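PDB 7KW3: PCP domain from Thermobifida fusca, which probably carries amino acid and peptide intermediates as thioesters on a phosphopantetheine arm between the catalytic domains of a non-ribosomal peptide synthetase. Local coordinates for residues Val2-Ala6 / Lys25-Asp29; Val16-Val20 / Arg44-Ala49; Arg50-Ile56 / Ala74-Thr78. All coordinates share one frame. Residue numbers count along the deposited sequence, not the author numbering.

Contact 1 (Val2-Ala6 / Lys25-Asp29)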
loop_
_atom_site.group_PDB
_atom_site.type_symbol
_atom_site.label_atom_id
_atom_site.label_comp_id
_atom_site.label_asym_id
_atom_site.label_seq_id
_atom_site.Cartn_x
_atom_site.Cartn_y
_atom_site.Cartn_z
ATOM N N VAL A 2 -7.827 14.583 4.165
ATOM C CA VAL A 2 -7.224 13.309 3.781
ATOM C C VAL A 2 -8.300 12.352 3.256
ATOM O O VAL A 2 -9.380 12.250 3.842
ATOM C CB VAL A 2 -6.431 12.704 4.960
ATOM C CG1 VAL A 2 -6.136 11.216 4.740
ATOM C CG2 VAL A 2 -5.137 13.484 5.157
ATOM N N ARG A 3 -7.991 11.661 2.150
ATOM C CA ARG A 3 -8.994 10.931 1.374
ATOM C C ARG A 3 -9.200 9.520 1.919
ATOM O O ARG A 3 -8.278 8.695 1.906
ATOM C CB ARG A 3 -8.594 10.866 -0.100
ATOM C CG ARG A 3 -9.387 9.830 -0.898
ATOM C CD ARG A 3 -9.010 9.830 -2.366
ATOM N NE ARG A 3 -9.086 11.178 -2.908
ATOM C CZ ARG A 3 -8.629 11.528 -4.105
ATOM N NH1 ARG A 3 -8.738 12.792 -4.515
ATOM N NH2 ARG A 3 -8.066 10.612 -4.889
ATOM N N GLU A 4 -10.422 9.239 2.366
ATOM C CA GLU A 4 -10.766 7.931 2.894
ATOM C C GLU A 4 -10.701 6.862 1.806
ATOM O O GLU A 4 -11.049 7.113 0.651
ATOM C CB GLU A 4 -12.171 7.952 3.492
ATOM C CG GLU A 4 -12.253 8.641 4.854
ATOM C CD GLU A 4 -11.245 8.083 5.864
ATOM O OE1 GLU A 4 -10.455 8.874 6.428
ATOM O OE2 GLU A 4 -11.241 6.856 6.090
ATOM N N PRO A 5 -10.280 5.655 2.157
ATOM C CA PRO A 5 -10.339 4.551 1.193
ATOM C C PRO A 5 -11.777 4.251 0.806
ATOM O O PRO A 5 -12.714 4.429 1.592
ATOM C CB PRO A 5 -9.714 3.384 1.958
ATOM C CG PRO A 5 -10.035 3.688 3.384
ATOM C CD PRO A 5 -9.997 5.190 3.524
ATOM N N ALA A 6 -11.955 3.812 -0.436
ATOM C CA ALA A 6 -13.293 3.532 -0.934
ATOM C C ALA A 6 -13.529 2.053 -1.189
ATOM O O ALA A 6 -14.655 1.670 -1.513
ATOM C CB ALA A 6 -13.571 4.332 -2.215
ATOM N N LYS A 25 -1.778 8.003 9.844
ATOM C CA LYS A 25 -2.804 7.640 8.890
ATOM C C LYS A 25 -2.371 8.192 7.548
ATOM O O LYS A 25 -1.626 9.174 7.475
ATOM C CB LYS A 25 -4.174 8.188 9.315
ATOM C CG LYS A 25 -5.369 7.684 8.529
ATOM C CD LYS A 25 -6.662 8.199 9.163
ATOM C CE LYS A 25 -7.867 7.953 8.277
ATOM N NZ LYS A 25 -9.124 8.187 9.040
ATOM N N VAL A 26 -2.845 7.550 6.493
ATOM C CA VAL A 26 -2.414 7.824 5.132
ATOM C C VAL A 26 -3.653 7.794 4.239
ATOM O O VAL A 26 -4.551 6.964 4.433
ATOM C CB VAL A 26 -1.343 6.790 4.715
ATOM C CG1 VAL A 26 -1.371 6.514 3.243
ATOM C CG2 VAL A 26 0.028 7.249 5.165
ATOM N N GLY A 27 -3.725 8.731 3.281
ATOM C CA GLY A 27 -4.886 8.814 2.419
ATOM C C GLY A 27 -4.845 7.829 1.262
ATOM O O GLY A 27 -3.805 7.295 0.875
ATOM N N ALA A 28 -6.019 7.588 0.683
ATOM C CA ALA A 28 -6.074 6.685 -0.459
ATOM C C ALA A 28 -5.355 7.230 -1.689
ATOM O O ALA A 28 -5.126 6.472 -2.633
ATOM C CB ALA A 28 -7.528 6.370 -0.804
ATOM N N ASP A 29 -5.003 8.511 -1.710
ATOM C CA ASP A 29 -4.247 9.099 -2.803
ATOM C C ASP A 29 -2.759 9.236 -2.484
ATOM O O ASP A 29 -2.029 9.882 -3.241
ATOM C CB ASP A 29 -4.840 10.462 -3.163
ATOM C CG ASP A 29 -4.900 11.409 -1.965
ATOM O OD1 ASP A 29 -4.527 11.014 -0.832
ATOM O OD2 ASP A 29 -5.328 12.561 -2.165
HETATM O O HOH W 1 -5.223 12.133 1.705
#

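Contact 2 (Val16-Val20 / Arg44-Ala49)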
loop_
_atom_site.group_PDB
_atom_site.type_symbol
_atom_site.label_atom_id
_atom_site.label_comp_id
_atom_site.label_asym_id
_atom_site.label_seq_id
_atom_site.Cartn_x
_atom_site.Cartn_y
_atom_site.Cartn_z
ATOM N N VAL A 16 -1.497 -0.308 5.868
ATOM C CA VAL A 16 -0.158 -0.879 5.766
ATOM C C VAL A 16 0.868 0.198 5.411
ATOM O O VAL A 16 1.983 0.198 5.945
ATOM C CB VAL A 16 -0.154 -2.047 4.761
ATOM C CG1 VAL A 16 1.272 -2.493 4.460
ATOM C CG2 VAL A 16 -0.945 -3.218 5.318
ATOM N N TYR A 17 0.514 1.133 4.515
ATOM C CA TYR A 17 1.382 2.285 4.256
ATOM C C TYR A 17 1.710 3.020 5.544
ATOM O O TYR A 17 2.870 3.351 5.809
ATOM C CB TYR A 17 0.724 3.277 3.302
ATOM C CG TYR A 17 0.900 3.067 1.823
ATOM C CD1 TYR A 17 0.794 1.806 1.252
ATOM C CD2 TYR A 17 1.102 4.157 0.982
ATOM C CE1 TYR A 17 0.917 1.631 -0.116
ATOM C CE2 TYR A 17 1.225 3.995 -0.385
ATOM C CZ TYR A 17 1.126 2.733 -0.931
ATOM O OH TYR A 17 1.233 2.575 -2.294
ATOM N N ALA A 18 0.683 3.323 6.340
ATOM C CA ALA A 18 0.901 4.070 7.571
ATOM C C ALA A 18 1.799 3.293 8.521
ATOM O O ALA A 18 2.713 3.861 9.128
ATOM C CB ALA A 18 -0.440 4.396 8.232
ATOM N N GLU A 19 1.575 1.982 8.632
ATOM C CA GLU A 19 2.386 1.179 9.536
ATOM C C GLU A 19 3.828 1.084 9.047
ATOM O O GLU A 19 4.768 1.208 9.839
ATOM C CB GLU A 19 1.771 -0.214 9.682
ATOM C CG GLU A 19 2.618 -1.182 10.505
ATOM C CD GLU A 19 2.377 -2.642 10.114
ATOM O OE1 GLU A 19 3.256 -3.486 10.400
ATOM O OE2 GLU A 19 1.314 -2.949 9.515
ATOM N N VAL A 20 4.019 0.881 7.742
ATOM C CA VAL A 20 5.362 0.686 7.202
ATOM C C VAL A 20 6.138 1.995 7.208
ATOM O O VAL A 20 7.333 2.019 7.520
ATOM C CB VAL A 20 5.281 0.083 5.784
ATOM C CG1 VAL A 20 6.561 0.310 5.019
ATOM C CG2 VAL A 20 4.980 -1.399 5.860
ATOM N N ARG A 44 8.830 -4.489 2.917
ATOM C CA ARG A 44 7.947 -4.631 4.072
ATOM C C ARG A 44 6.490 -4.447 3.684
ATOM O O ARG A 44 5.618 -5.170 4.181
ATOM C CB ARG A 44 8.336 -3.636 5.160
ATOM C CG ARG A 44 9.664 -3.959 5.773
ATOM C CD ARG A 44 10.114 -2.868 6.713
ATOM N NE ARG A 44 11.499 -3.077 7.086
ATOM C CZ ARG A 44 12.199 -2.242 7.845
ATOM N NH1 ARG A 44 11.633 -1.137 8.305
ATOM N NH2 ARG A 44 13.466 -2.507 8.135
ATOM N N LEU A 45 6.210 -3.471 2.817
ATOM C CA LEU A 45 4.849 -3.252 2.341
ATOM C C LEU A 45 4.285 -4.508 1.682
ATOM O O LEU A 45 3.137 -4.883 1.935
ATOM C CB LEU A 45 4.828 -2.068 1.369
ATOM C CG LEU A 45 3.653 -1.859 0.413
ATOM C CD1 LEU A 45 2.348 -1.682 1.174
ATOM C CD2 LEU A 45 3.903 -0.646 -0.464
ATOM N N VAL A 46 5.086 -5.182 0.847
ATOM C CA VAL A 46 4.626 -6.401 0.178
ATOM C C VAL A 46 4.226 -7.466 1.199
ATOM O O VAL A 46 3.137 -8.047 1.111
ATOM C CB VAL A 46 5.703 -6.928 -0.790
ATOM C CG1 VAL A 46 5.375 -8.366 -1.232
ATOM C CG2 VAL A 46 5.854 -6.001 -1.995
ATOM N N HIS A 47 5.106 -7.748 2.174
ATOM C CA HIS A 47 4.800 -8.730 3.220
ATOM C C HIS A 47 3.556 -8.352 4.010
ATOM O O HIS A 47 2.720 -9.209 4.313
ATOM C CB HIS A 47 5.954 -8.856 4.215
ATOM C CG HIS A 47 7.263 -9.233 3.606
ATOM N ND1 HIS A 47 7.365 -10.075 2.516
ATOM C CD2 HIS A 47 8.531 -8.899 3.947
ATOM C CE1 HIS A 47 8.641 -10.243 2.213
ATOM N NE2 HIS A 47 9.369 -9.542 3.065
ATOM N N ARG A 48 3.455 -7.090 4.420
ATOM C CA ARG A 48 2.377 -6.724 5.326
ATOM C C ARG A 48 1.053 -6.627 4.586
ATOM O O ARG A 48 0.004 -6.940 5.158
ATOM C CB ARG A 48 2.739 -5.429 6.063
ATOM C CG ARG A 48 3.653 -5.691 7.278
ATOM C CD ARG A 48 4.508 -4.492 7.726
ATOM N NE ARG A 48 5.832 -4.934 8.200
ATOM C CZ ARG A 48 6.730 -4.185 8.853
ATOM N NH1 ARG A 48 6.483 -2.909 9.157
ATOM N NH2 ARG A 48 7.894 -4.726 9.210
ATOM N N ALA A 49 1.093 -6.257 3.304
ATOM C CA ALA A 49 -0.108 -6.307 2.480
ATOM C C ALA A 49 -0.643 -7.731 2.377
ATOM O O ALA A 49 -1.856 -7.959 2.475
ATOM C CB ALA A 49 0.188 -5.741 1.086
HETATM O O HOH W 2 8.773 -0.219 8.474
#

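Contact 3 (Arg50-Ile56 / Ala74-Thr78)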
loop_
_atom_site.group_PDB
_atom_site.type_symbol
_atom_site.label_atom_id
_atom_site.label_comp_id
_atom_site.label_asym_id
_atom_site.label_seq_id
_atom_site.Cartn_x
_atom_site.Cartn_y
_atom_site.Cartn_z
ATOM N N ARG A 50 0.248 -8.705 2.188
ATOM C CA ARG A 50 -0.207 -10.085 2.148
ATOM C C ARG A 50 -0.830 -10.486 3.481
ATOM O O ARG A 50 -1.891 -11.124 3.507
ATOM C CB ARG A 50 0.947 -11.023 1.768
ATOM C CG ARG A 50 0.688 -12.474 2.118
ATOM C CD ARG A 50 1.809 -13.384 1.652
ATOM N NE ARG A 50 1.591 -13.749 0.258
ATOM C CZ ARG A 50 0.784 -14.737 -0.135
ATOM N NH1 ARG A 50 0.123 -15.472 0.765
ATOM N NH2 ARG A 50 0.643 -15.001 -1.433
ATOM N N SER A 51 -0.200 -10.107 4.601
ATOM C CA SER A 51 -0.809 -10.374 5.903
ATOM C C SER A 51 -2.198 -9.756 6.004
ATOM O O SER A 51 -3.081 -10.336 6.636
ATOM C CB SER A 51 0.070 -9.851 7.043
ATOM O OG SER A 51 1.323 -10.503 7.080
ATOM N N ALA A 52 -2.416 -8.605 5.374
ATOM C CA ALA A 52 -3.720 -7.959 5.387
ATOM C C ALA A 52 -4.664 -8.480 4.309
ATOM O O ALA A 52 -5.747 -7.921 4.137
ATOM C CB ALA A 52 -3.564 -6.445 5.245
ATOM N N GLY A 53 -4.291 -9.527 3.588
ATOM C CA GLY A 53 -5.193 -10.157 2.651
ATOM C C GLY A 53 -5.010 -9.802 1.189
ATOM O O GLY A 53 -5.844 -10.206 0.372
ATOM N N TRP A 54 -3.946 -9.086 0.825
ATOM C CA TRP A 54 -3.797 -8.570 -0.530
ATOM C C TRP A 54 -2.409 -8.879 -1.079
ATOM O O TRP A 54 -1.386 -8.568 -0.456
ATOM C CB TRP A 54 -4.124 -7.063 -0.565
ATOM C CG TRP A 54 -5.563 -6.888 -0.180
ATOM C CD1 TRP A 54 -6.056 -6.619 1.074
ATOM C CD2 TRP A 54 -6.707 -7.081 -1.026
ATOM N NE1 TRP A 54 -7.429 -6.595 1.045
ATOM C CE2 TRP A 54 -7.857 -6.876 -0.225
ATOM C CE3 TRP A 54 -6.871 -7.385 -2.385
ATOM C CZ2 TRP A 54 -9.157 -6.979 -0.736
ATOM C CZ3 TRP A 54 -8.166 -7.486 -2.897
ATOM C CH2 TRP A 54 -9.295 -7.284 -2.068
ATOM N N GLU A 55 -2.391 -9.503 -2.249
ATOM C CA GLU A 55 -1.177 -9.961 -2.905
ATOM C C GLU A 55 -0.706 -8.896 -3.884
ATOM O O GLU A 55 -1.418 -8.578 -4.840
ATOM C CB GLU A 55 -1.436 -11.270 -3.645
ATOM C CG GLU A 55 -0.717 -12.444 -3.072
ATOM C CD GLU A 55 -0.648 -13.601 -4.038
ATOM O OE1 GLU A 55 0.475 -13.971 -4.436
ATOM O OE2 GLU A 55 -1.716 -14.141 -4.396
ATOM N N ILE A 56 0.489 -8.357 -3.650
ATOM C CA ILE A 56 1.138 -7.445 -4.581
ATOM C C ILE A 56 2.600 -7.842 -4.706
ATOM O O ILE A 56 3.133 -8.613 -3.903
ATOM C CB ILE A 56 1.040 -5.972 -4.142
ATOM C CG1 ILE A 56 1.509 -5.826 -2.698
ATOM C CG2 ILE A 56 -0.379 -5.452 -4.337
ATOM C CD1 ILE A 56 1.607 -4.395 -2.215
ATOM N N ALA A 74 -3.855 -5.259 -7.070
ATOM C CA ALA A 74 -3.736 -6.312 -6.075
ATOM C C ALA A 74 -4.697 -7.457 -6.380
ATOM O O ALA A 74 -5.720 -7.292 -7.049
ATOM C CB ALA A 74 -4.013 -5.766 -4.672
ATOM N N GLN A 75 -4.337 -8.638 -5.899
ATOM C CA GLN A 75 -5.278 -9.733 -5.892
ATOM C C GLN A 75 -5.594 -10.109 -4.453
ATOM O O GLN A 75 -4.724 -10.012 -3.582
ATOM C CB GLN A 75 -4.740 -10.976 -6.636
ATOM C CG GLN A 75 -4.474 -10.766 -8.096
ATOM C CD GLN A 75 -5.741 -10.616 -8.917
ATOM O OE1 GLN A 75 -6.843 -10.636 -8.384
ATOM N NE2 GLN A 75 -5.583 -10.465 -10.226
ATOM N N PRO A 76 -6.829 -10.491 -4.159
ATOM C CA PRO A 76 -7.116 -11.043 -2.831
ATOM C C PRO A 76 -6.272 -12.284 -2.611
ATOM O O PRO A 76 -6.025 -13.058 -3.541
ATOM C CB PRO A 76 -8.612 -11.382 -2.893
ATOM C CG PRO A 76 -8.932 -11.451 -4.368
ATOM C CD PRO A 76 -7.999 -10.491 -5.047
ATOM N N VAL A 77 -5.802 -12.454 -1.376
ATOM C CA VAL A 77 -5.053 -13.656 -1.039
ATOM C C VAL A 77 -5.972 -14.861 -1.137
ATOM O O VAL A 77 -7.083 -14.860 -0.594
ATOM C CB VAL A 77 -4.435 -13.536 0.360
ATOM C CG1 VAL A 77 -4.027 -14.902 0.864
ATOM C CG2 VAL A 77 -3.231 -12.616 0.316
ATOM N N THR A 78 -5.507 -15.895 -1.833
ATOM C CA THR A 78 -6.276 -17.116 -2.087
ATOM C C THR A 78 -6.813 -17.813 -0.821
ATOM O O THR A 78 -6.056 -18.342 -0.003
ATOM C CB THR A 78 -5.413 -18.115 -2.882
ATOM O OG1 THR A 78 -4.245 -18.463 -2.115
ATOM C CG2 THR A 78 -4.994 -17.491 -4.232
HETATM O O HOH W 3 -2.441 -15.801 -2.227
HETATM O O HOH W 4 -4.179 -14.590 -4.904
#

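Contact 1 (Val2-Ala6 / Lys25-Asp29)
In the four-helix carrier-protein fold, the extended N-terminal segment Val2-Ala6 lies across the start of the long loop that follows helix 8-21, at 79° to Lys25-Asp29. Arg3, Ala28 and Lys25 carry much of the contact. The backbone carbonyl of Arg3 accepts a short, nearly straight hydrogen bond from Ala28 (N to O 2.8 Å, 171° at the hydrogen), the one direct backbone bond between the segments. Ala28 is buried: its CB packs 3.9 Å from Arg3 CG and the same distance from Pro5 CA, while Pro5 itself rests on Glu10 and Ala11 of helix 8-21. The Arg3 side chain runs on past Asp29, whose CB lies over one face of the guanidinium, 3.7 Å from Arg3 NH2. Asp29 OD2, 4.1 Å from Arg3 NE, lies well out of the guanidinium plane, so the opposite charges are near without an N-H pointing at the oxygen. Val2 CG1 comes within 3.6 Å of Gly27 CA, where a side chain would be crowded. Beyond it Lys25, fully extended, reaches Glu4 in a salt bridge, NZ to OE1 3.0 Å. Water 1 links the segments once more, accepting from Arg3 N at 2.8 Å and donating to Asp29 OD1 at 2.9 Å.

Contact 2 (Val16-Val20 / Arg44-Ala49)
Apolar packing dominates this buried helix-helix contact. Val16 CG1 lies 3.6 Å from Leu45 CD1 and 3.7 Å from Arg48 CB. One turn on, Val20 CG2 sits 3.9 Å from Leu45 N and 3.6 Å from Arg48 CD, so the aliphatic part of Arg48 covers both valines. Leu45 also reaches Tyr17, CD2 to CE1 3.8 Å; that tyrosine stacks edge-to-face with Phe32 and gives its hydroxyl to Pro65 O. These segments belong to helices 8-21 and 39-51, two of the helices of the carrier-protein bundle. Locally their axes approach to 9.7 Å with 132° between their N-to-C directions, and valines spaced four residues apart keep one side of helix 8-21 turned to its partner. The polar links lie beside this packing. Glu19 OE1 forms a long salt bridge with Arg48 NH1 at 3.5 Å, and water 2 donates to Val20 O at 2.8 Å while accepting from Arg44 NH1 at 3.0 Å.

Contact 3 (Arg50-Ile56 / Ala74-Thr78)
Trp54, Ala74, Pro76 and Ile56 form the apolar centre. The indole of Trp54 leans on the second segment, CZ3 3.7 Å from Pro76 CD and CE3 4.0 Å from Ala74 CB, and the same Ala74 CB meets Ile56 CG2 at 3.7 Å. Val77, the residue most covered here, places CG2 3.6 Å from Trp54 N and over one face of the Arg50 guanidinium. Around this centre the backbones pair as a minimal two-stranded antiparallel sheet. Trp54 and Pro76 are the non-hydrogen-bonded pair, where proline's missing N-H costs no hydrogen bond between the two strands; Glu55 and Gln75 are the hydrogen-bonded pair, with Glu55 N to Gln75 O 2.7 Å and Gln75 N to Glu55 O 3.1 Å. Val77 N to Gly53 O, 2.8 Å, extends the ladder. Gly53, at positive phi, is the C' residue of the Schellman motif that ends helix 39-51, with Gly53 N bonding Arg50 O at 2.9 Å and Trp54 N probably bonding Ala49 O, also at 2.9 Å. At the polar edge Arg50 NH2 and Glu55 OE1 make a salt bridge of 3.2 Å, and water 4 donates to Glu55 OE2 (2.6 Å) and Pro76 O (2.8 Å). The small sheet thus joins the exit of helix 39-51 to the chain leaving helix 67-73, while Trp54 also packs on Ala9 and Ala12 of helix 8-21.

Overall arrangement
From the N terminus, Val2-Ala6 leads into helix 8-21, and contact 1 closes the first loop when the chain returns at Lys25-Asp29. Contact 2 opens within that loop, on helix 8-21, and closes beyond it on helix 39-51, so the two cross along the sequence. They also touch in space, through Val26 against Tyr17 and Ala18. Contact 3 follows in series, starting at the end of helix 39-51; it encloses helices 58-63 and 67-73 and brings the C-terminal segment back. It adjoins contact 2 through Ala49 and Ile56 but stays about 10 Å from contact 1 at the nearest atoms. Contact 2 touches both others and joins helix 8-21, which follows Val2-Ala6, to helix 39-51, which enters contact 3.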